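Local coordinates for protein acetylserotonin O-methyltransferase (PDB 4A6D) that catalyses transfer of a methyl group from S-adenosylmethionine to N-acetylserotonin, giving melatonin, and works as a homodimer, at residues 140-144 and 255-259; 236-242 and 264-269; 246-252 and 277-283. All coordinates share one frame; numbering follows the deposited sequence.

Contact 1. Residues 140-144 and 255-259. With SAM (S-adenosylmethionine), chain D.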
loop_
_atom_site.group_PDB
_atom_site.type_symbol
_atom_site.label_atom_id
_atom_site.label_comp_id
_atom_site.label_asym_id
_atom_site.label_seq_id
_atom_site.Cartn_x
_atom_site.Cartn_y
_atom_site.Cartn_z
ATOM N N GLU A 140 10.720 5.562 23.981
ATOM C CA GLU A 140 10.990 6.756 24.815
ATOM C C GLU A 140 12.265 7.541 24.406
ATOM O O GLU A 140 12.358 8.754 24.618
ATOM C CB GLU A 140 10.956 6.419 26.311
ATOM C CG GLU A 140 9.553 6.111 26.814
ATOM C CD GLU A 140 9.426 5.921 28.314
ATOM O OE1 GLU A 140 9.882 6.808 29.074
ATOM O OE2 GLU A 140 8.852 4.889 28.731
ATOM N N GLU A 141 13.222 6.819 23.803
ATOM C CA GLU A 141 14.466 7.266 23.175
ATOM C C GLU A 141 14.268 6.727 21.736
ATOM O O GLU A 141 14.259 5.501 21.539
ATOM C CB GLU A 141 15.698 6.621 23.855
ATOM C CG GLU A 141 15.778 6.811 25.371
ATOM C CD GLU A 141 16.295 8.141 25.905
ATOM O OE1 GLU A 141 16.797 8.967 25.104
ATOM O OE2 GLU A 141 16.218 8.345 27.140
ATOM N N LEU A 142 13.968 7.627 20.769
ATOM C CA LEU A 142 13.625 7.288 19.375
ATOM C C LEU A 142 14.484 6.241 18.650
ATOM O O LEU A 142 13.938 5.270 18.102
ATOM C CB LEU A 142 13.442 8.556 18.521
ATOM C CG LEU A 142 12.863 8.391 17.099
ATOM C CD1 LEU A 142 11.510 7.634 17.114
ATOM C CD2 LEU A 142 12.782 9.742 16.394
ATOM N N PHE A 143 15.814 6.443 18.649
ATOM C CA PHE A 143 16.761 5.569 17.961
ATOM C C PHE A 143 17.031 4.166 18.584
ATOM O O PHE A 143 17.415 3.259 17.838
ATOM C CB PHE A 143 18.009 6.335 17.456
ATOM C CG PHE A 143 17.701 7.125 16.199
ATOM C CD1 PHE A 143 17.757 6.522 14.945
ATOM C CD2 PHE A 143 17.281 8.451 16.274
ATOM C CE1 PHE A 143 17.462 7.250 13.784
ATOM C CE2 PHE A 143 16.969 9.169 15.114
ATOM C CZ PHE A 143 17.061 8.562 13.880
ATOM N N THR A 144 16.739 3.948 19.894
ATOM C CA THR A 144 16.865 2.591 20.466
ATOM C C THR A 144 15.714 1.711 19.934
ATOM O O THR A 144 15.873 0.490 19.799
ATOM C CB THR A 144 17.039 2.553 22.016
ATOM O OG1 THR A 144 15.844 2.971 22.683
ATOM C CG2 THR A 144 18.258 3.326 22.511
ATOM N N HIS A 255 13.731 16.574 10.709
ATOM C CA HIS A 255 12.398 15.987 10.530
ATOM C C HIS A 255 12.039 14.885 11.558
ATOM O O HIS A 255 10.856 14.579 11.706
ATOM C CB HIS A 255 12.161 15.564 9.061
ATOM C CG HIS A 255 12.824 14.279 8.667
ATOM N ND1 HIS A 255 12.384 13.546 7.577
ATOM C CD2 HIS A 255 13.861 13.620 9.235
ATOM C CE1 HIS A 255 13.152 12.466 7.536
ATOM N NE2 HIS A 255 14.069 12.485 8.497
ATOM N N ASP A 256 13.046 14.318 12.283
ATOM C CA ASP A 256 12.804 13.247 13.271
ATOM C C ASP A 256 12.272 13.772 14.587
ATOM O O ASP A 256 11.799 12.986 15.417
ATOM C CB ASP A 256 14.107 12.478 13.586
ATOM C CG ASP A 256 14.791 11.742 12.443
ATOM O OD1 ASP A 256 14.072 11.173 11.583
ATOM O OD2 ASP A 256 16.051 11.630 12.477
ATOM N N TRP A 257 12.413 15.084 14.812
ATOM C CA TRP A 257 12.112 15.699 16.092
ATOM C C TRP A 257 11.143 16.847 16.042
ATOM O O TRP A 257 11.019 17.518 15.024
ATOM C CB TRP A 257 13.423 16.205 16.731
ATOM C CG TRP A 257 14.611 15.281 16.645
ATOM C CD1 TRP A 257 15.730 15.450 15.877
ATOM C CD2 TRP A 257 14.808 14.062 17.383
ATOM N NE1 TRP A 257 16.626 14.427 16.113
ATOM C CE2 TRP A 257 16.070 13.544 17.010
ATOM C CE3 TRP A 257 14.059 13.381 18.362
ATOM C CZ2 TRP A 257 16.595 12.368 17.570
ATOM C CZ3 TRP A 257 14.586 12.223 18.941
ATOM C CH2 TRP A 257 15.838 11.727 18.544
ATOM N N ALA A 258 10.530 17.130 17.184
ATOM C CA ALA A 258 9.629 18.247 17.409
ATOM C C ALA A 258 10.447 19.566 17.517
ATOM O O ALA A 258 11.678 19.538 17.674
ATOM C CB ALA A 258 8.828 18.004 18.679
ATOM N N ASP A 259 9.770 20.722 17.395
ATOM C CA ASP A 259 10.411 22.043 17.446
ATOM C C ASP A 259 11.401 22.297 18.557
ATOM O O ASP A 259 12.492 22.806 18.285
ATOM C CB ASP A 259 9.376 23.169 17.346
ATOM C CG ASP A 259 8.763 23.309 15.963
ATOM O OD1 ASP A 259 8.931 22.380 15.138
ATOM O OD2 ASP A 259 8.105 24.336 15.709
HETATM N N SAM D . 22.033 11.925 7.548
HETATM C CA SAM D . 21.730 10.542 7.117
HETATM C C SAM D . 20.940 10.372 5.803
HETATM O O SAM D . 20.193 11.268 5.468
HETATM O OXT SAM D . 21.026 9.346 5.054
HETATM C CB SAM D . 21.081 9.855 8.291
HETATM C CG SAM D . 19.671 10.372 8.603
HETATM S SD SAM D . 18.988 9.357 9.964
HETATM C CE SAM D . 17.291 9.744 9.830
HETATM C "C5'" SAM D . 19.282 10.375 11.448
HETATM C "C4'" SAM D . 20.723 10.063 11.878
HETATM O "O4'" SAM D . 20.901 10.771 13.092
HETATM C "C3'" SAM D . 20.947 8.534 12.191
HETATM O "O3'" SAM D . 22.116 8.031 11.521
HETATM C "C2'" SAM D . 21.035 8.522 13.752
HETATM O "O2'" SAM D . 21.828 7.507 14.367
HETATM C "C1'" SAM D . 21.623 9.920 14.018
HETATM N N9 SAM D . 21.378 10.389 15.398
HETATM C C8 SAM D . 20.170 10.337 16.089
HETATM N N7 SAM D . 20.316 10.848 17.275
HETATM C C5 SAM D . 21.645 11.213 17.459
HETATM C C6 SAM D . 22.407 11.776 18.500
HETATM N N6 SAM D . 21.780 12.143 19.644
HETATM N N1 SAM D . 23.746 12.044 18.296
HETATM C C2 SAM D . 24.369 11.683 17.166
HETATM N N3 SAM D . 23.669 11.132 16.163
HETATM C C4 SAM D . 22.337 10.938 16.233
#
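Leu142 holds CG anti to its own nitrogen (chi1 -170°), which carries CD2 to 3.5 Å from the backbone O of Asp256; the backbone alone brings CB of Leu142 against CZ3 of Trp257 at 3.9 Å, apolar carbons against the six-membered ring of the indole. CG of Asp256 stands anti to its carbonyl carbon and beside the backbone N (chi1 -62°), a turn that places OD2 at the rim of the Phe143 ring. There OD2 of Asp256 lies in the ring plane, 3.5 Å from CZ of Phe143, with carboxylate and ring planes 70° apart. An aromatic edge, with its slightly positive hydrogens, suits a carboxylate oxygen. No hydrogen bond joins the two segments; the contact across them is van der Waals packing. In the class I methyltransferase fold this is a wall of the cofactor pocket, helix 142-146 facing the loop that follows strand 247-251. One face of Phe143 takes the ribose C2' of SAM, while CD2 of Phe143 touches C8 of the adenine at 3.5 Å. Asp256, a substrate-binding residue, also brings OD2 to 3.5 Å from CE, the methyl to be transferred. Beside it, His255, the inferred proton donor/acceptor, has ND1 hydrogen-bonded to Glu311.

Contact 2. Residues 236-242 and 264-269. With ZN (zinc ion), chain B; SAM (S-adenosylmethionine), chain D.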
loop_
_atom_site.group_PDB
_atom_site.type_symbol
_atom_site.label_atom_id
_atom_site.label_comp_id
_atom_site.label_asym_id
_atom_site.label_seq_id
_atom_site.Cartn_x
_atom_site.Cartn_y
_atom_site.Cartn_z
ATOM N N ASP A 236 26.921 12.016 21.071
ATOM C CA ASP A 236 25.536 12.460 21.112
ATOM C C ASP A 236 25.484 13.965 20.779
ATOM O O ASP A 236 25.924 14.776 21.583
ATOM C CB ASP A 236 24.929 12.149 22.501
ATOM C CG ASP A 236 23.532 12.699 22.733
ATOM O OD1 ASP A 236 22.895 13.193 21.743
ATOM O OD2 ASP A 236 23.055 12.620 23.876
ATOM N N PHE A 237 24.901 14.337 19.639
ATOM C CA PHE A 237 24.857 15.761 19.275
ATOM C C PHE A 237 24.059 16.703 20.198
ATOM O O PHE A 237 24.248 17.926 20.152
ATOM C CB PHE A 237 24.646 16.011 17.781
ATOM C CG PHE A 237 23.459 15.363 17.108
ATOM C CD1 PHE A 237 22.212 15.324 17.736
ATOM C CD2 PHE A 237 23.559 14.875 15.813
ATOM C CE1 PHE A 237 21.096 14.803 17.081
ATOM C CE2 PHE A 237 22.449 14.312 15.176
ATOM C CZ PHE A 237 21.229 14.266 15.822
ATOM N N PHE A 238 23.261 16.122 21.110
ATOM C CA PHE A 238 22.496 16.887 22.100
ATOM C C PHE A 238 23.294 17.278 23.313
ATOM O O PHE A 238 22.849 18.155 24.044
ATOM C CB PHE A 238 21.208 16.153 22.525
ATOM C CG PHE A 238 20.164 16.131 21.439
ATOM C CD1 PHE A 238 19.591 17.311 20.979
ATOM C CD2 PHE A 238 19.786 14.936 20.844
ATOM C CE1 PHE A 238 18.662 17.296 19.936
ATOM C CE2 PHE A 238 18.831 14.915 19.824
ATOM C CZ PHE A 238 18.300 16.101 19.352
ATOM N N LYS A 239 24.469 16.664 23.548
ATOM C CA LYS A 239 25.234 17.000 24.745
ATOM C C LYS A 239 26.758 16.955 24.622
ATOM O O LYS A 239 27.443 17.620 25.405
ATOM C CB LYS A 239 24.743 16.185 25.952
ATOM C CG LYS A 239 24.392 14.732 25.629
ATOM C CD LYS A 239 23.696 14.026 26.776
ATOM C CE LYS A 239 22.187 14.103 26.721
ATOM N NZ LYS A 239 21.564 13.309 27.827
ATOM N N ASP A 240 27.296 16.181 23.658
ATOM C CA ASP A 240 28.750 16.055 23.490
ATOM C C ASP A 240 29.382 17.235 22.784
ATOM O O ASP A 240 28.646 17.960 22.132
ATOM C CB ASP A 240 29.059 14.774 22.721
ATOM C CG ASP A 240 28.843 13.516 23.530
ATOM O OD1 ASP A 240 28.679 13.623 24.765
ATOM O OD2 ASP A 240 28.942 12.429 22.952
ATOM N N PRO A 241 30.717 17.505 22.873
ATOM C CA PRO A 241 31.262 18.627 22.072
ATOM C C PRO A 241 31.227 18.222 20.593
ATOM O O PRO A 241 31.450 17.039 20.262
ATOM C CB PRO A 241 32.683 18.816 22.606
ATOM C CG PRO A 241 33.045 17.493 23.199
ATOM C CD PRO A 241 31.787 16.780 23.596
ATOM N N LEU A 242 30.844 19.169 19.715
ATOM C CA LEU A 242 30.759 18.870 18.282
ATOM C C LEU A 242 32.140 19.026 17.673
ATOM O O LEU A 242 32.934 19.843 18.170
ATOM C CB LEU A 242 29.749 19.769 17.535
ATOM C CG LEU A 242 28.316 19.921 18.086
ATOM C CD1 LEU A 242 27.550 20.969 17.284
ATOM C CD2 LEU A 242 27.584 18.630 18.100
ATOM N N HIS A 264 16.962 23.091 20.422
ATOM C CA HIS A 264 18.089 22.760 21.294
ATOM C C HIS A 264 19.358 22.436 20.486
ATOM O O HIS A 264 20.411 23.025 20.741
ATOM C CB HIS A 264 17.708 21.629 22.269
ATOM C CG HIS A 264 18.824 21.160 23.155
ATOM N ND1 HIS A 264 19.152 19.818 23.246
ATOM C CD2 HIS A 264 19.646 21.863 23.969
ATOM C CE1 HIS A 264 20.162 19.751 24.095
ATOM N NE2 HIS A 264 20.493 20.954 24.556
ATOM N N LEU A 265 19.237 21.536 19.493
ATOM C CA LEU A 265 20.354 21.128 18.637
ATOM C C LEU A 265 20.864 22.330 17.805
ATOM O O LEU A 265 22.077 22.537 17.727
ATOM C CB LEU A 265 19.959 19.939 17.715
ATOM C CG LEU A 265 21.025 19.542 16.673
ATOM C CD1 LEU A 265 22.351 19.066 17.352
ATOM C CD2 LEU A 265 20.499 18.527 15.720
ATOM N N LEU A 266 19.931 23.126 17.211
ATOM C CA LEU A 266 20.307 24.278 16.437
ATOM C C LEU A 266 21.099 25.292 17.251
ATOM O O LEU A 266 22.080 25.831 16.738
ATOM C CB LEU A 266 19.117 24.918 15.726
ATOM C CG LEU A 266 18.461 24.088 14.590
ATOM C CD1 LEU A 266 17.289 24.806 14.038
ATOM C CD2 LEU A 266 19.442 23.780 13.485
ATOM N N GLU A 267 20.714 25.482 18.536
ATOM C CA GLU A 267 21.349 26.386 19.494
ATOM C C GLU A 267 22.799 25.960 19.784
ATOM O O GLU A 267 23.709 26.789 19.736
ATOM C CB GLU A 267 20.521 26.475 20.791
ATOM C CG GLU A 267 19.301 27.389 20.715
ATOM C CD GLU A 267 19.512 28.897 20.790
ATOM O OE1 GLU A 267 20.677 29.360 20.754
ATOM O OE2 GLU A 267 18.496 29.622 20.894
ATOM N N ARG A 268 23.016 24.656 20.003
ATOM C CA ARG A 268 24.338 24.060 20.268
ATOM C C ARG A 268 25.272 24.268 19.076
ATOM O O ARG A 268 26.415 24.664 19.276
ATOM C CB ARG A 268 24.181 22.572 20.611
ATOM C CG ARG A 268 23.424 22.380 21.930
ATOM C CD ARG A 268 23.571 21.013 22.593
ATOM N NE ARG A 268 24.527 20.158 21.904
ATOM C CZ ARG A 268 25.760 19.919 22.317
ATOM N NH1 ARG A 268 26.178 20.387 23.489
ATOM N NH2 ARG A 268 26.571 19.174 21.587
ATOM N N ILE A 269 24.749 24.049 17.835
ATOM C CA ILE A 269 25.472 24.236 16.567
ATOM C C ILE A 269 25.813 25.700 16.409
ATOM O O ILE A 269 26.957 26.015 16.106
ATOM C CB ILE A 269 24.643 23.732 15.356
ATOM C CG1 ILE A 269 24.339 22.210 15.476
ATOM C CG2 ILE A 269 25.327 24.109 14.017
ATOM C CD1 ILE A 269 23.362 21.705 14.339
HETATM ZN ZN ZN B . 21.712 30.949 21.791
HETATM N N SAM D . 22.033 11.925 7.548
HETATM C CA SAM D . 21.730 10.542 7.117
HETATM C C SAM D . 20.940 10.372 5.803
HETATM O O SAM D . 20.193 11.268 5.468
HETATM O OXT SAM D . 21.026 9.346 5.054
HETATM C CB SAM D . 21.081 9.855 8.291
HETATM C CG SAM D . 19.671 10.372 8.603
HETATM S SD SAM D . 18.988 9.357 9.964
HETATM C CE SAM D . 17.291 9.744 9.830
HETATM C "C5'" SAM D . 19.282 10.375 11.448
HETATM C "C4'" SAM D . 20.723 10.063 11.878
HETATM O "O4'" SAM D . 20.901 10.771 13.092
HETATM C "C3'" SAM D . 20.947 8.534 12.191
HETATM O "O3'" SAM D . 22.116 8.031 11.521
HETATM C "C2'" SAM D . 21.035 8.522 13.752
HETATM O "O2'" SAM D . 21.828 7.507 14.367
HETATM C "C1'" SAM D . 21.623 9.920 14.018
HETATM N N9 SAM D . 21.378 10.389 15.398
HETATM C C8 SAM D . 20.170 10.337 16.089
HETATM N N7 SAM D . 20.316 10.848 17.275
HETATM C C5 SAM D . 21.645 11.213 17.459
HETATM C C6 SAM D . 22.407 11.776 18.500
HETATM N N6 SAM D . 21.780 12.143 19.644
HETATM N N1 SAM D . 23.746 12.044 18.296
HETATM C C2 SAM D . 24.369 11.683 17.166
HETATM N N3 SAM D . 23.669 11.132 16.163
HETATM C C4 SAM D . 22.337 10.938 16.233
HETATM O O HOH W 1 22.310 32.643 23.074
#
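Arg268 reaches from helix 259-272 into the turn at 236-242 and grips its backbone carbonyls. The chain bends at chi3 (6°), which brings NE to the O of Phe237 at 2.9 Å, while NH2 adds a weak bond to the same oxygen. NH2 also donates to the O of Asp240, at a length (2.5 Å) so short that its exact value is doubtful. Arginine fits here because its flat face stacks on the Phe238-Lys239 peptide while the N-H groups at its edge reach the O of Phe237 and of Asp240. CE1 of Phe238 meets CB of Leu265 at 3.7 Å. Leu265 CD2 makes a CH-pi contact over one face of the Phe237 ring, while Leu265 CD1 touches Phe237 CD1 at 3.8 Å. The opposite face of Phe237 covers the adenine of SAM, and the backbone N of Phe237 donates to N1 of SAM at 2.9 Å. OD1 of Asp236 receives N6 of SAM at 2.6 Å and, in an Asx turn, the N of Phe238. Glu267, on the same helix, binds zinc with His271. Arginine thus satisfies carbonyls of a segment lacking regular structure, and probably helps hold the turn in the shape that reads the adenine edge.

Contact 3. Residues 246-252 and 277-283. With SAM (S-adenosylmethionine), chain D.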
loop_
_atom_site.group_PDB
_atom_site.type_symbol
_atom_site.label_atom_id
_atom_site.label_comp_id
_atom_site.label_asym_id
_atom_site.label_seq_id
_atom_site.Cartn_x
_atom_site.Cartn_y
_atom_site.Cartn_z
ATOM N N ASP A 246 33.445 24.442 9.706
ATOM C CA ASP A 246 33.049 25.713 9.111
ATOM C C ASP A 246 31.608 25.557 8.699
ATOM O O ASP A 246 30.861 26.533 8.710
ATOM C CB ASP A 246 33.933 26.037 7.882
ATOM C CG ASP A 246 35.413 26.111 8.205
ATOM O OD1 ASP A 246 35.782 26.891 9.095
ATOM O OD2 ASP A 246 36.199 25.384 7.568
ATOM N N LEU A 247 31.221 24.309 8.348
ATOM C CA LEU A 247 29.864 23.926 7.934
ATOM C C LEU A 247 29.373 22.691 8.669
ATOM O O LEU A 247 30.051 21.652 8.686
ATOM C CB LEU A 247 29.804 23.710 6.411
ATOM C CG LEU A 247 28.470 23.299 5.795
ATOM C CD1 LEU A 247 27.499 24.452 5.745
ATOM C CD2 LEU A 247 28.671 22.720 4.417
ATOM N N TYR A 248 28.177 22.800 9.259
ATOM C CA TYR A 248 27.482 21.660 9.870
ATOM C C TYR A 248 26.333 21.257 8.939
ATOM O O TYR A 248 25.558 22.123 8.526
ATOM C CB TYR A 248 27.003 21.991 11.296
ATOM C CG TYR A 248 28.173 22.152 12.253
ATOM C CD1 TYR A 248 28.728 21.049 12.900
ATOM C CD2 TYR A 248 28.792 23.390 12.429
ATOM C CE1 TYR A 248 29.849 21.174 13.711
ATOM C CE2 TYR A 248 29.915 23.530 13.253
ATOM C CZ TYR A 248 30.439 22.416 13.884
ATOM O OH TYR A 248 31.497 22.538 14.741
ATOM N N ILE A 249 26.274 19.975 8.534
ATOM C CA ILE A 249 25.237 19.450 7.629
ATOM C C ILE A 249 24.212 18.655 8.424
ATOM O O ILE A 249 24.595 17.760 9.170
ATOM C CB ILE A 249 25.832 18.599 6.466
ATOM C CG1 ILE A 249 26.990 19.348 5.738
ATOM C CG2 ILE A 249 24.728 18.097 5.500
ATOM C CD1 ILE A 249 27.772 18.524 4.632
ATOM N N LEU A 250 22.924 18.980 8.283
ATOM C CA LEU A 250 21.857 18.221 8.957
ATOM C C LEU A 250 20.917 17.645 7.887
ATOM O O LEU A 250 20.005 18.346 7.422
ATOM C CB LEU A 250 21.065 19.065 9.981
ATOM C CG LEU A 250 21.698 19.417 11.326
ATOM C CD1 LEU A 250 20.805 20.378 12.077
ATOM C CD2 LEU A 250 21.876 18.196 12.199
ATOM N N ALA A 251 21.221 16.418 7.402
ATOM C CA ALA A 251 20.408 15.750 6.357
ATOM C C ALA A 251 19.506 14.738 7.046
ATOM O O ALA A 251 19.995 13.823 7.720
ATOM C CB ALA A 251 21.294 15.065 5.323
ATOM N N ARG A 252 18.181 14.965 6.950
ATOM C CA ARG A 252 17.138 14.132 7.553
ATOM C C ARG A 252 17.326 13.949 9.060
ATOM O O ARG A 252 17.122 12.862 9.602
ATOM C CB ARG A 252 16.985 12.789 6.819
ATOM C CG ARG A 252 16.416 12.902 5.403
ATOM C CD ARG A 252 17.225 11.999 4.524
ATOM N NE ARG A 252 16.459 10.866 4.035
ATOM C CZ ARG A 252 16.988 9.730 3.589
ATOM N NH1 ARG A 252 18.297 9.531 3.645
ATOM N NH2 ARG A 252 16.205 8.771 3.110
ATOM N N GLY A 277 30.485 30.902 9.501
ATOM C CA GLY A 277 30.098 29.504 9.632
ATOM C C GLY A 277 28.723 29.248 9.033
ATOM O O GLY A 277 27.881 30.154 8.984
ATOM N N GLY A 278 28.506 28.026 8.560
ATOM C CA GLY A 278 27.244 27.669 7.939
ATOM C C GLY A 278 26.577 26.427 8.489
ATOM O O GLY A 278 27.214 25.547 9.076
ATOM N N ILE A 279 25.274 26.344 8.239
ATOM C CA ILE A 279 24.445 25.194 8.561
ATOM C C ILE A 279 23.688 24.821 7.288
ATOM O O ILE A 279 23.007 25.666 6.712
ATOM C CB ILE A 279 23.551 25.371 9.812
ATOM C CG1 ILE A 279 22.791 24.053 10.118
ATOM C CG2 ILE A 279 22.621 26.607 9.691
ATOM C CD1 ILE A 279 22.242 23.955 11.368
ATOM N N LEU A 280 23.905 23.588 6.804
ATOM C CA LEU A 280 23.275 23.076 5.605
ATOM C C LEU A 280 22.250 22.060 6.029
ATOM O O LEU A 280 22.615 20.998 6.531
ATOM C CB LEU A 280 24.289 22.464 4.618
ATOM C CG LEU A 280 23.674 21.928 3.286
ATOM C CD1 LEU A 280 23.100 23.055 2.438
ATOM C CD2 LEU A 280 24.678 21.153 2.488
ATOM N N VAL A 281 20.971 22.417 5.884
ATOM C CA VAL A 281 19.819 21.595 6.249
ATOM C C VAL A 281 19.297 20.957 4.975
ATOM O O VAL A 281 19.031 21.668 4.001
ATOM C CB VAL A 281 18.735 22.396 7.020
ATOM C CG1 VAL A 281 17.452 21.567 7.203
ATOM C CG2 VAL A 281 19.281 22.904 8.370
ATOM N N ILE A 282 19.250 19.615 4.952
ATOM C CA ILE A 282 18.795 18.874 3.775
ATOM C C ILE A 282 17.559 18.101 4.153
ATOM O O ILE A 282 17.639 17.150 4.917
ATOM C CB ILE A 282 19.887 17.978 3.132
ATOM C CG1 ILE A 282 21.050 18.847 2.624
ATOM C CG2 ILE A 282 19.265 17.104 1.984
ATOM C CD1 ILE A 282 22.289 18.130 2.400
ATOM N N GLU A 283 16.408 18.566 3.651
ATOM C CA GLU A 283 15.097 18.000 3.932
ATOM C C GLU A 283 14.178 18.176 2.705
ATOM O O GLU A 283 14.480 18.971 1.814
ATOM C CB GLU A 283 14.455 18.675 5.181
ATOM C CG GLU A 283 15.180 18.526 6.520
ATOM C CD GLU A 283 15.074 17.195 7.233
ATOM O OE1 GLU A 283 14.824 16.178 6.552
ATOM O OE2 GLU A 283 15.332 17.151 8.457
HETATM N N SAM D . 22.033 11.925 7.548
HETATM C CA SAM D . 21.730 10.542 7.117
HETATM C C SAM D . 20.940 10.372 5.803
HETATM O O SAM D . 20.193 11.268 5.468
HETATM O OXT SAM D . 21.026 9.346 5.054
HETATM C CB SAM D . 21.081 9.855 8.291
HETATM C CG SAM D . 19.671 10.372 8.603
HETATM S SD SAM D . 18.988 9.357 9.964
HETATM C CE SAM D . 17.291 9.744 9.830
HETATM C "C5'" SAM D . 19.282 10.375 11.448
HETATM C "C4'" SAM D . 20.723 10.063 11.878
HETATM O "O4'" SAM D . 20.901 10.771 13.092
HETATM C "C3'" SAM D . 20.947 8.534 12.191
HETATM O "O3'" SAM D . 22.116 8.031 11.521
HETATM C "C2'" SAM D . 21.035 8.522 13.752
HETATM O "O2'" SAM D . 21.828 7.507 14.367
HETATM C "C1'" SAM D . 21.623 9.920 14.018
HETATM N N9 SAM D . 21.378 10.389 15.398
HETATM C C8 SAM D . 20.170 10.337 16.089
HETATM N N7 SAM D . 20.316 10.848 17.275
HETATM C C5 SAM D . 21.645 11.213 17.459
HETATM C C6 SAM D . 22.407 11.776 18.500
HETATM N N6 SAM D . 21.780 12.143 19.644
HETATM N N1 SAM D . 23.746 12.044 18.296
HETATM C C2 SAM D . 24.369 11.683 17.166
HETATM N N3 SAM D . 23.669 11.132 16.163
HETATM C C4 SAM D . 22.337 10.938 16.233
HETATM O O HOH W 2 17.942 18.131 8.961
#
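Strands 247-251 and 278-283 run parallel, their axes 4.6 Å apart and 11° from aligned, and six backbone bonds join them, from Gly278 N to Asp246 O at 2.8 Å through to Arg252 N to Ile282 O. Side chains alternate between the faces. On one, CD1 of Leu247 packs on CB of Leu280 at 3.9 Å, CG2 of Ile249 lies beside CD1 of Ile282, and the small Ala251 meets CB of Ile282; Gly278 has no side chain, and a CB there would crowd CD1 of Leu247. On the other, CD1 of Leu250 and CD1 of Ile279 touch at 3.9 Å, under helix 259-272, which links the strands in a beta-alpha-beta crossover of the Rossmann-like sheet. At the carboxyl ends, a water donates to both Leu250 O and Glu283 OE2, an oxygen also hydrogen-bonded to His255 N. Glu283 folds back at chi2 (-76°), bringing OE1 to 3.2 Å from CA of Arg252. Ala251 O accepts from the amino N of SAM at 2.8 Å, while Arg252 NH1 donates to SAM O at 3.2 Å and to Leu160 O. With an alanine here in place of Arg252, the cofactor carboxylate would probably lose its positive mate and Leu160 O its donor. The strand end thus probably complements the charges of the methionyl part: a carbonyl for the amino group, a guanidinium for the carboxylate.

Overall arrangement
All three contacts touch SAM: contact 2 grips one face and the N1/N6 edge of the adenine, contact 1 reaches its C8 side, the ribose and the methyl, and contact 3 meets the methionyl end. The centres of contact 1 and contact 2 lie about 14 Å apart. Those of contact 2 and contact 3 are about 13 Å apart, and those of contact 1 and contact 3 about 18 Å. Helix 259-272 of contact 2 packs on the strands of contact 3, with Leu266 CD2 3.5 Å from Ile279 CD1 and Ile269 CD1 3.7 Å from Leu250 CD1. Trp257 NE1 lies 4.0 Å from Phe238 CZ, joining contacts 1 and 2. The 2.8 Å bond between His255 N and Glu283 OE2 ties contact 1 to contact 3.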